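Local coordinates for AbiEi antitoxin C-terminal domain-containing protein (Mycobacterium tuberculosis, PDB 1ZEL) that is of uncertain function but probably binds DNA, carrying a winged-helix fold and a domain related to the C-terminal part of AbiEi antitoxins, at residues L163-R166 with D170-A173. Numbering follows the deposited sequence.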
ATOM      1  N   LEU A 163       6.920 -17.784   2.980  1.00 21.03           N
ATOM      2  CA  LEU A 163       7.425 -17.080   1.811  1.00 20.62           C
ATOM      3  C   LEU A 163       8.356 -15.946   2.267  1.00 20.46           C
ATOM      4  O   LEU A 163       9.477 -15.823   1.761  1.00 19.48           O
ATOM      5  CB  LEU A 163       6.282 -16.549   0.906  1.00 20.71           C
ATOM      6  CG  LEU A 163       6.820 -15.642  -0.218  1.00 22.96           C
ATOM      7  CD1 LEU A 163       7.488 -16.445  -1.345  1.00 23.47           C
ATOM      8  CD2 LEU A 163       5.779 -14.688  -0.765  1.00 26.17           C
ATOM      9  N   LEU A 164       7.888 -15.131   3.219  1.00 19.49           N
ATOM     10  CA  LEU A 164       8.715 -14.059   3.796  1.00 18.41           C
ATOM     11  C   LEU A 164      10.085 -14.568   4.243  1.00 19.34           C
ATOM     12  O   LEU A 164      11.105 -13.941   3.927  1.00 19.24           O
ATOM     13  CB  LEU A 164       7.990 -13.345   4.944  1.00 18.07           C
ATOM     14  CG  LEU A 164       6.717 -12.609   4.503  1.00 18.41           C
ATOM     15  CD1 LEU A 164       6.017 -12.004   5.721  1.00 16.21           C
ATOM     16  CD2 LEU A 164       6.988 -11.531   3.402  1.00 16.95           C
ATOM     17  N   VAL A 165      10.105 -15.701   4.949  1.00 19.08           N
ATOM     18  CA  VAL A 165      11.351 -16.302   5.439  1.00 20.01           C
ATOM     19  C   VAL A 165      12.283 -16.694   4.276  1.00 20.37           C
ATOM     20  O   VAL A 165      13.491 -16.364   4.285  1.00 20.66           O
ATOM     21  CB  VAL A 165      11.055 -17.540   6.354  1.00 19.86           C
ATOM     22  CG1 VAL A 165      12.314 -18.286   6.680  1.00 20.50           C
ATOM     23  CG2 VAL A 165      10.383 -17.085   7.629  1.00 19.60           C
ATOM     24  N   ARG A 166      11.725 -17.385   3.285  1.00 20.63           N
ATOM     25  CA  ARG A 166      12.474 -17.799   2.095  1.00 20.67           C
ATOM     26  C   ARG A 166      12.997 -16.586   1.341  1.00 20.68           C
ATOM     27  O   ARG A 166      14.081 -16.635   0.767  1.00 21.56           O
ATOM     28  CB  ARG A 166      11.608 -18.676   1.175  1.00 20.84           C
ATOM     29  CG  ARG A 166      12.208 -19.005  -0.206  1.00 24.70           C
ATOM     30  CD  ARG A 166      13.517 -19.808  -0.045  1.00 33.03           C
ATOM     31  NE  ARG A 166      14.215 -20.046  -1.315  1.00 39.71           N
ATOM     32  CZ  ARG A 166      14.971 -19.150  -1.957  1.00 39.81           C
ATOM     33  NH1 ARG A 166      15.137 -17.920  -1.468  1.00 31.36           N
ATOM     34  NH2 ARG A 166      15.564 -19.486  -3.099  1.00 39.09           N
ATOM     35  N   ASP A 170      11.456  -9.547   6.610  1.00 21.74           N
ATOM     36  CA  ASP A 170      11.191  -9.586   8.018  1.00 22.41           C
ATOM     37  C   ASP A 170       9.729  -9.953   8.189  1.00 22.60           C
ATOM     38  O   ASP A 170       8.859  -9.383   7.503  1.00 22.26           O
ATOM     39  CB  ASP A 170      11.454  -8.228   8.651  1.00 22.27           C
ATOM     40  CG  ASP A 170      11.245  -8.262  10.145  1.00 23.94           C
ATOM     41  OD1 ASP A 170      12.216  -8.552  10.856  1.00 27.07           O
ATOM     42  OD2 ASP A 170      10.111  -8.061  10.600  1.00 23.55           O
ATOM     43  N   LEU A 171       9.456 -10.902   9.084  1.00 21.63           N
ATOM     44  CA  LEU A 171       8.079 -11.412   9.240  1.00 22.03           C
ATOM     45  C   LEU A 171       7.078 -10.312   9.530  1.00 22.73           C
ATOM     46  O   LEU A 171       5.905 -10.394   9.122  1.00 23.49           O
ATOM     47  CB  LEU A 171       8.029 -12.486  10.330  1.00 22.17           C
ATOM     48  CG  LEU A 171       8.572 -13.872   9.952  1.00 20.52           C
ATOM     49  CD1 LEU A 171       8.674 -14.803  11.178  1.00 19.45           C
ATOM     50  CD2 LEU A 171       7.688 -14.496   8.873  1.00 19.40           C
ATOM     51  N   VAL A 172       7.537  -9.273  10.224  1.00 22.92           N
ATOM     52  CA  VAL A 172       6.661  -8.189  10.649  1.00 23.82           C
ATOM     53  C   VAL A 172       6.934  -6.860   9.961  1.00 23.86           C
ATOM     54  O   VAL A 172       5.992  -6.122   9.664  1.00 24.69           O
ATOM     55  CB  VAL A 172       6.691  -8.027  12.193  1.00 24.79           C
ATOM     56  CG1 VAL A 172       5.914  -6.770  12.636  1.00 27.30           C
ATOM     57  CG2 VAL A 172       6.133  -9.297  12.840  1.00 24.11           C
ATOM     58  N   ALA A 173       8.192  -6.560   9.649  1.00 23.09           N
ATOM     59  CA  ALA A 173       8.533  -5.202   9.168  1.00 22.24           C
ATOM     60  C   ALA A 173       8.879  -5.060   7.685  1.00 21.03           C
ATOM     61  O   ALA A 173       9.374  -3.982   7.227  1.00 20.53           O
ATOM     62  CB  ALA A 173       9.647  -4.659  10.006  1.00 23.85           C
TER
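L171 meets L164 and V165 where the chain leaves helix 161-166 and folds back against it, the returning loop containing an Asx turn. From the loop side, L171 CD2 touches both helix residues: it lies 3.9 Å from V165 CG2 and 4.1 Å from L164 CB, bridging two successive residues of the helix. With V165 CG1 anti to the backbone N (chi1 171°), CG2 is left beside that N and anti to the carbonyl carbon, where it meets L171 CD2. L164 answers with its far end, CD1, which passes L171 CA and comes within 3.8 Å of L171 O; CD1 rests on the loop backbone, while the side-chain contact is made lower down, by CB. No hydrogen bond crosses between 163-166 and 170-173; the join is apolar. Farther out, L164 is buried and also touches P159, L169 and W174 in neighbouring loops, while V165 and L171 lie toward solvent. Behind L171, D170 bonds back to the loop, its CB pointing away from the helix. Its OD2 accepts two backbone N-H groups from opposite faces of the carboxylate plane: V172 N at 2.9 Å, 38° out of that plane, and A173 N at 2.6 Å, on the anti side.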